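Local coordinates for protein SecB-like chaperone Rv1957 (Mycobacterium tuberculosis, PDB 5MTW) that acts as the chaperone of a toxin-antitoxin-chaperone system, preventing aggregation of the antitoxin HigA1 and enabling neutralisation of the toxin HigB1, at residues D61-P64 against A65-S68; P123-E126 against E127-Y131; V148-L151 against T152-A156. All blocks are in the same frame, centred on the assembly; numbering follows the deposited sequence.

Overall arrangement
The three contacts mark local turns and helix ends of a SecB-like subunit, in which helix 125-154 accompanies a four-stranded antiparallel sheet. Contacts 1 and 2 are neighbours, with centres 12 Å apart, and they touch: Pro-64 CG lies 3.5 Å from Pro-123 O, setting the turn after strand 50-62 against the start of the helix. Contact 3 closes the same helix on the opposite side of the chain's centre; its centre is about 36 Å from that of contact 1 and 35 Å from that of contact 2. The bound antitoxin peptide reaches residues of contacts 1 and 3. Contact 3 also meets two neighbouring subunits of the tetramer, and contact 2 reaches another through Tyr-131.

Contact 1 of 3, residues D61-P64 against A65-S68; sequences DADP and ATIS
Asp-63 and Thr-66 close a type I beta turn directly after strand 50-62, with Pro-64 and Ala-65 at its two corners. The defining bond runs from Thr-66 N to Asp-63 O, 3.1 Å long, and its donor stands above the carbonyl plane instead of on a lone pair. A second donor reaches the same oxygen: Ile-67 N lies 3.2 Å from Asp-63 O and approaches nearly along the C=O axis, with an almost straight N-H...O angle of 173°. One carbonyl therefore ties down two successive amides, which adds a wider, alpha-type turn to the tighter one.

The side chains span the same pair of residues. With CG of Asp-63 anti to the backbone N (chi1 178°), its carboxylate is directed toward the Thr-66 hydroxyl, and the two side chains pass at a slant. The hydroxyl comes to OD2 as a likely donor, but Thr-66 OG1 lies too close to the carboxylate carbon of Asp-63, so the bond is doubtful. Pro-64 contributes its ring constraint, phi being -68° as a first corner of this turn type requires.

Farther out, Pro-64 and Ala-62 place their side chains on Leu-128 of helix 125-154, and Asp-61 OD2 forms a salt bridge with Arg-73 NE on the adjacent strand 69-82. Asp-61, Asp-63 and Ile-67 each pack on apolar side chains of the bound antitoxin peptide, so the turn borders a peptide-binding surface. Across the turn mouth, the C-H of Pro-64 CA points at Ile-67 O, with CA 3.4 Å from that oxygen.

Contact 2 of 3, residues P123-E126 against E127-Y131; sequences PTEE and ELTAY
The carboxylate of Glu-127 reaches back beside the first turn of helix 125-154, where its OE1 comes 3.2 Å from Pro-123 CA and accepts a weak hydrogen bond of 3.3 Å from Thr-124 N. Because Thr-124 is the N-cap and Glu-127 the third residue of the first turn, this amounts to a weak, one-sided version of a capping box, with only the glutamate half seen. CG of Glu-127 lies anti to the carbonyl carbon (chi1 -66°) and the chain is extended beyond it, which carries the acid back past Thr-124; Glu-127 CG passes 3.3 Å from Thr-124 OG1. The stronger partner of OE1 is Arg-21 NH1, in a salt bridge, so the carboxylate links the cap to helix 20-25.

Pro-123 CB meets Leu-128 CG at 4.2 Å, the pairing of the residue before the N-cap with the fourth helical residue that defines a hydrophobic staple. Behind it, Leu-128 N donates to Thr-124 O over 3.0 Å in a nearly straight bond.

Glu-125 O is held by two donors of one residue: Thr-129 N at 3.0 Å and Thr-129 OG1 at 2.9 Å, arriving from opposite faces of the carbonyl plane. The hydroxyl thus spends its hydrogen on its own helix.

Leu-22 of helix 20-25 covers Pro-123, Leu-128 and Tyr-131; the Tyr-131 ring also meets Phe-112 of strand 99-114 edge-to-face and packs on Ile-164 of a second subunit.

Contact 3 of 3, residues V148-L151 against T152-A156; sequences VYDL and TGRLA
Val-148 O is gripped twice by Thr-152, through the hydroxyl OG1 at 2.8 Å and through the backbone N at 3.0 Å, in the last turns of helix 125-154 before it ends in a Schellman motif. Both donors are tilted moderately from the carbonyl plane. The hydroxyl gets there because Thr-152 OG1 sits between the backbone N and the carbonyl carbon (chi1 53°), turned back along the helix. It also accepts a hydrogen bond from Leu-160 N, so this buried OG1 both gives and receives, joining the helix to the segment that follows it.

A salt bridge links Asp-150 and Arg-154, four residues apart. Asp-150 OD1 receives Arg-154 NE at 2.8 Å on the syn side of the carboxylate and close to the guanidinium plane, while Arg-154 NH2 reaches Asp-150 OD2 only in a weak bond of 3.3 Å. The unequal grip fits the 50° angle between the two planes: the groups meet askew, not as a flat bidentate pair. Arg-154 NH2 has a further salt bridge to Glu-146 OE2 of the third subunit, which makes the intrahelical bridge part of the tetramer interface. The ring of Tyr-149 stacks with Tyr-149 of the fourth subunit.

Leu-151 CG and Leu-155 CD1 pack at 4.1 Å, one helical turn apart; Leu-151 also touches Ala-38 and Leu-155 touches Val-40, both on strand 26-40, so this face packs on that strand and on Leu-33 of the third subunit. Leu-155 N still makes a regular bond to Leu-151 O, 2.9 Å. Ala-156 then leaves the helix with a positive phi of 74°, its N turning back to Gly-153 O at 3.0 Å.

Contact 1 of 3, residues D61-P64 against A65-S68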
loop_
_atom_site.group_PDB
_atom_site.type_symbol
_atom_site.label_atom_id
_atom_site.label_comp_id
_atom_site.label_asym_id
_atom_site.label_seq_id
_atom_site.Cartn_x
_atom_site.Cartn_y
_atom_site.Cartn_z
ATOM N N ASP A 61 -8.939 -11.419 -21.624
ATOM C CA ASP A 61 -9.238 -12.878 -21.670
ATOM C C ASP A 61 -10.720 -12.977 -21.532
ATOM O O ASP A 61 -11.334 -12.435 -20.560
ATOM C CB ASP A 61 -8.584 -13.684 -20.526
ATOM C CG ASP A 61 -7.106 -13.498 -20.419
ATOM O OD1 ASP A 61 -6.411 -13.665 -21.445
ATOM O OD2 ASP A 61 -6.623 -13.200 -19.281
ATOM N N ALA A 62 -11.342 -13.630 -22.510
ATOM C CA ALA A 62 -12.760 -13.786 -22.546
ATOM C C ALA A 62 -13.152 -15.072 -23.223
ATOM O O ALA A 62 -12.363 -15.678 -23.908
ATOM C CB ALA A 62 -13.358 -12.596 -23.260
ATOM N N ASP A 63 -14.348 -15.534 -22.979
ATOM C CA ASP A 63 -14.864 -16.679 -23.755
ATOM C C ASP A 63 -16.345 -16.508 -23.675
ATOM O O ASP A 63 -16.968 -17.140 -22.870
ATOM C CB ASP A 63 -14.467 -18.004 -23.120
ATOM C CG ASP A 63 -15.051 -19.272 -23.894
ATOM O OD1 ASP A 63 -15.771 -19.229 -24.981
ATOM O OD2 ASP A 63 -14.766 -20.337 -23.323
ATOM N N PRO A 64 -16.865 -15.557 -24.448
ATOM C CA PRO A 64 -18.210 -15.046 -24.217
ATOM C C PRO A 64 -19.357 -16.012 -24.485
ATOM O O PRO A 64 -20.464 -15.791 -23.979
ATOM C CB PRO A 64 -18.301 -13.795 -25.113
ATOM C CG PRO A 64 -17.045 -13.730 -25.903
ATOM C CD PRO A 64 -16.090 -14.756 -25.401
ATOM N N ALA A 65 -19.118 -17.092 -25.222
ATOM C CA ALA A 65 -20.164 -18.087 -25.416
ATOM C C ALA A 65 -20.383 -18.966 -24.169
ATOM O O ALA A 65 -21.444 -19.541 -24.007
ATOM C CB ALA A 65 -19.874 -18.927 -26.649
ATOM N N THR A 66 -19.398 -19.052 -23.283
ATOM C CA THR A 66 -19.501 -19.927 -22.098
ATOM C C THR A 66 -19.740 -19.187 -20.818
ATOM O O THR A 66 -20.350 -19.720 -19.914
ATOM C CB THR A 66 -18.193 -20.593 -21.757
ATOM O OG1 THR A 66 -17.365 -20.593 -22.902
ATOM C CG2 THR A 66 -18.417 -21.969 -21.203
ATOM N N ILE A 67 -19.111 -18.021 -20.690
ATOM C CA ILE A 67 -19.300 -17.209 -19.508
ATOM C C ILE A 67 -19.340 -15.770 -19.889
ATOM O O ILE A 67 -18.682 -15.310 -20.872
ATOM C CB ILE A 67 -18.267 -17.425 -18.380
ATOM C CG1 ILE A 67 -16.826 -17.268 -18.851
ATOM C CG2 ILE A 67 -18.510 -18.743 -17.650
ATOM C CD1 ILE A 67 -15.853 -17.200 -17.674
ATOM N N SER A 68 -20.137 -15.058 -19.119
ATOM C CA SER A 68 -20.354 -13.668 -19.413
ATOM C C SER A 68 -19.409 -12.867 -18.463
ATOM O O SER A 68 -19.839 -11.955 -17.774
ATOM C CB SER A 68 -21.843 -13.334 -19.211
ATOM O OG SER A 68 -22.184 -13.473 -17.855
#

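Contact 2 of 3, residues P123-E126 against E127-Y131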
loop_
_atom_site.group_PDB
_atom_site.type_symbol
_atom_site.label_atom_id
_atom_site.label_comp_id
_atom_site.label_asym_id
_atom_site.label_seq_id
_atom_site.Cartn_x
_atom_site.Cartn_y
_atom_site.Cartn_z
ATOM N N PRO A 123 -20.656 -10.260 -26.905
ATOM C CA PRO A 123 -19.600 -9.328 -27.305
ATOM C C PRO A 123 -18.531 -9.987 -28.220
ATOM O O PRO A 123 -18.131 -11.144 -27.994
ATOM C CB PRO A 123 -18.986 -8.907 -25.976
ATOM C CG PRO A 123 -20.074 -9.119 -24.958
ATOM C CD PRO A 123 -20.946 -10.224 -25.464
ATOM N N THR A 124 -18.081 -9.264 -29.243
ATOM C CA THR A 124 -17.008 -9.757 -30.130
ATOM C C THR A 124 -15.595 -9.322 -29.637
ATOM O O THR A 124 -15.486 -8.436 -28.770
ATOM C CB THR A 124 -17.208 -9.205 -31.540
ATOM O OG1 THR A 124 -17.100 -7.779 -31.497
ATOM C CG2 THR A 124 -18.572 -9.616 -32.099
ATOM N N GLU A 125 -14.556 -9.952 -30.201
ATOM C CA GLU A 125 -13.161 -9.651 -29.917
ATOM C C GLU A 125 -12.803 -8.174 -30.070
ATOM O O GLU A 125 -12.016 -7.656 -29.287
ATOM C CB GLU A 125 -12.234 -10.565 -30.724
ATOM C CG GLU A 125 -10.779 -10.115 -30.840
ATOM C CD GLU A 125 -9.916 -11.155 -31.535
ATOM O OE1 GLU A 125 -10.468 -11.948 -32.332
ATOM O OE2 GLU A 125 -8.691 -11.187 -31.282
ATOM N N GLU A 126 -13.437 -7.479 -31.018
ATOM C CA GLU A 126 -13.221 -6.035 -31.213
ATOM C C GLU A 126 -13.803 -5.231 -30.079
ATOM O O GLU A 126 -13.200 -4.247 -29.644
ATOM C CB GLU A 126 -13.858 -5.537 -32.526
ATOM C CG GLU A 126 -13.183 -6.068 -33.780
ATOM C CD GLU A 126 -13.405 -7.571 -33.992
ATOM O OE1 GLU A 126 -14.540 -8.050 -33.734
ATOM O OE2 GLU A 126 -12.445 -8.276 -34.388
ATOM N N GLU A 127 -15.023 -5.588 -29.672
ATOM C CA GLU A 127 -15.720 -4.907 -28.611
ATOM C C GLU A 127 -14.928 -5.044 -27.250
ATOM O O GLU A 127 -14.701 -4.078 -26.564
ATOM C CB GLU A 127 -17.151 -5.437 -28.484
ATOM C CG GLU A 127 -18.083 -5.152 -29.668
ATOM C CD GLU A 127 -19.569 -5.452 -29.379
ATOM O OE1 GLU A 127 -19.915 -6.522 -28.854
ATOM O OE2 GLU A 127 -20.433 -4.610 -29.680
ATOM N N LEU A 128 -14.510 -6.264 -26.932
ATOM C CA LEU A 128 -13.725 -6.569 -25.769
ATOM C C LEU A 128 -12.411 -5.794 -25.774
ATOM O O LEU A 128 -12.054 -5.174 -24.754
ATOM C CB LEU A 128 -13.491 -8.069 -25.707
ATOM C CG LEU A 128 -14.793 -8.793 -25.364
ATOM C CD1 LEU A 128 -14.804 -10.249 -25.885
ATOM C CD2 LEU A 128 -14.986 -8.750 -23.869
ATOM N N THR A 129 -11.703 -5.819 -26.914
ATOM C CA THR A 129 -10.411 -5.098 -27.109
ATOM C C THR A 129 -10.590 -3.592 -26.929
ATOM O O THR A 129 -9.875 -2.991 -26.183
ATOM C CB THR A 129 -9.767 -5.457 -28.464
ATOM O OG1 THR A 129 -9.355 -6.826 -28.399
ATOM C CG2 THR A 129 -8.544 -4.642 -28.749
ATOM N N ALA A 130 -11.627 -3.001 -27.498
ATOM C CA ALA A 130 -11.802 -1.550 -27.376
ATOM C C ALA A 130 -12.087 -1.160 -25.901
ATOM O O ALA A 130 -11.624 -0.107 -25.398
ATOM C CB ALA A 130 -12.946 -1.085 -28.257
ATOM N N TYR A 131 -12.900 -2.001 -25.248
ATOM C CA TYR A 131 -13.338 -1.727 -23.876
ATOM C C TYR A 131 -12.158 -1.804 -22.956
ATOM O O TYR A 131 -12.064 -0.975 -22.096
ATOM C CB TYR A 131 -14.427 -2.684 -23.401
ATOM C CG TYR A 131 -14.979 -2.411 -21.986
ATOM C CD1 TYR A 131 -15.930 -1.415 -21.755
ATOM C CD2 TYR A 131 -14.508 -3.120 -20.895
ATOM C CE1 TYR A 131 -16.453 -1.185 -20.487
ATOM C CE2 TYR A 131 -14.992 -2.895 -19.612
ATOM C CZ TYR A 131 -15.977 -1.943 -19.403
ATOM O OH TYR A 131 -16.453 -1.736 -18.132
#

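Contact 3 of 3, residues V148-L151 against T152-A156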
loop_
_atom_site.group_PDB
_atom_site.type_symbol
_atom_site.label_atom_id
_atom_site.label_comp_id
_atom_site.label_asym_id
_atom_site.label_seq_id
_atom_site.Cartn_x
_atom_site.Cartn_y
_atom_site.Cartn_z
ATOM N N VAL A 148 3.858 1.056 -8.131
ATOM C CA VAL A 148 5.142 1.591 -8.415
ATOM C C VAL A 148 5.664 2.439 -7.247
ATOM O O VAL A 148 6.796 2.377 -6.899
ATOM C CB VAL A 148 5.189 2.273 -9.770
ATOM C CG1 VAL A 148 6.481 3.018 -9.989
ATOM C CG2 VAL A 148 5.047 1.236 -10.910
ATOM N N TYR A 149 4.746 3.194 -6.646
ATOM C CA TYR A 149 5.088 4.082 -5.562
ATOM C C TYR A 149 5.491 3.218 -4.355
ATOM O O TYR A 149 6.451 3.495 -3.665
ATOM C CB TYR A 149 3.894 4.994 -5.217
ATOM C CG TYR A 149 4.109 5.773 -3.960
ATOM C CD1 TYR A 149 4.855 6.935 -3.946
ATOM C CD2 TYR A 149 3.551 5.354 -2.770
ATOM C CE1 TYR A 149 4.986 7.660 -2.796
ATOM C CE2 TYR A 149 3.699 6.066 -1.603
ATOM C CZ TYR A 149 4.429 7.227 -1.613
ATOM O OH TYR A 149 4.590 7.961 -0.421
ATOM N N ASP A 150 4.732 2.150 -4.119
ATOM C CA ASP A 150 4.977 1.280 -2.949
ATOM C C ASP A 150 6.309 0.531 -3.121
ATOM O O ASP A 150 7.120 0.473 -2.210
ATOM C CB ASP A 150 3.833 0.355 -2.723
ATOM C CG ASP A 150 4.121 -0.745 -1.658
ATOM O OD1 ASP A 150 4.733 -1.744 -2.009
ATOM O OD2 ASP A 150 3.812 -0.605 -0.480
ATOM N N LEU A 151 6.506 -0.009 -4.327
ATOM C CA LEU A 151 7.703 -0.764 -4.601
ATOM C C LEU A 151 8.944 0.012 -4.533
ATOM O O LEU A 151 9.993 -0.429 -3.921
ATOM C CB LEU A 151 7.533 -1.382 -6.000
ATOM C CG LEU A 151 8.510 -2.419 -6.497
ATOM C CD1 LEU A 151 8.785 -3.634 -5.567
ATOM C CD2 LEU A 151 7.940 -2.877 -7.864
ATOM N N THR A 152 8.951 1.178 -5.155
ATOM C CA THR A 152 10.145 1.943 -5.127
ATOM C C THR A 152 10.502 2.342 -3.732
ATOM O O THR A 152 11.648 2.372 -3.407
ATOM C CB THR A 152 10.097 3.148 -6.098
ATOM O OG1 THR A 152 8.931 3.912 -5.832
ATOM C CG2 THR A 152 10.051 2.649 -7.500
ATOM N N GLY A 153 9.485 2.636 -2.883
ATOM C CA GLY A 153 9.713 2.942 -1.455
ATOM C C GLY A 153 10.367 1.731 -0.753
ATOM O O GLY A 153 11.278 1.846 0.046
ATOM N N ARG A 154 9.858 0.525 -1.062
ATOM C CA ARG A 154 10.323 -0.661 -0.349
ATOM C C ARG A 154 11.804 -0.948 -0.733
ATOM O O ARG A 154 12.522 -1.540 0.056
ATOM C CB ARG A 154 9.453 -1.856 -0.709
ATOM C CG ARG A 154 8.101 -1.828 0.037
ATOM C CD ARG A 154 7.285 -3.083 -0.287
ATOM N NE ARG A 154 5.951 -2.938 0.199
ATOM C CZ ARG A 154 5.539 -3.184 1.430
ATOM N NH1 ARG A 154 6.355 -3.557 2.347
ATOM N NH2 ARG A 154 4.251 -2.980 1.770
ATOM N N LEU A 155 12.142 -0.702 -2.000
ATOM C CA LEU A 155 13.538 -0.908 -2.468
ATOM C C LEU A 155 14.482 0.218 -1.984
ATOM O O LEU A 155 15.634 0.147 -2.216
ATOM C CB LEU A 155 13.609 -0.929 -3.997
ATOM C CG LEU A 155 12.775 -2.003 -4.608
ATOM C CD1 LEU A 155 12.552 -1.863 -6.158
ATOM C CD2 LEU A 155 13.359 -3.401 -4.303
ATOM N N ALA A 156 13.933 1.239 -1.309
ATOM C CA ALA A 156 14.693 2.327 -0.742
ATOM C C ALA A 156 15.191 3.282 -1.817
ATOM O O ALA A 156 16.157 3.994 -1.600
ATOM C CB ALA A 156 15.857 1.825 0.156
#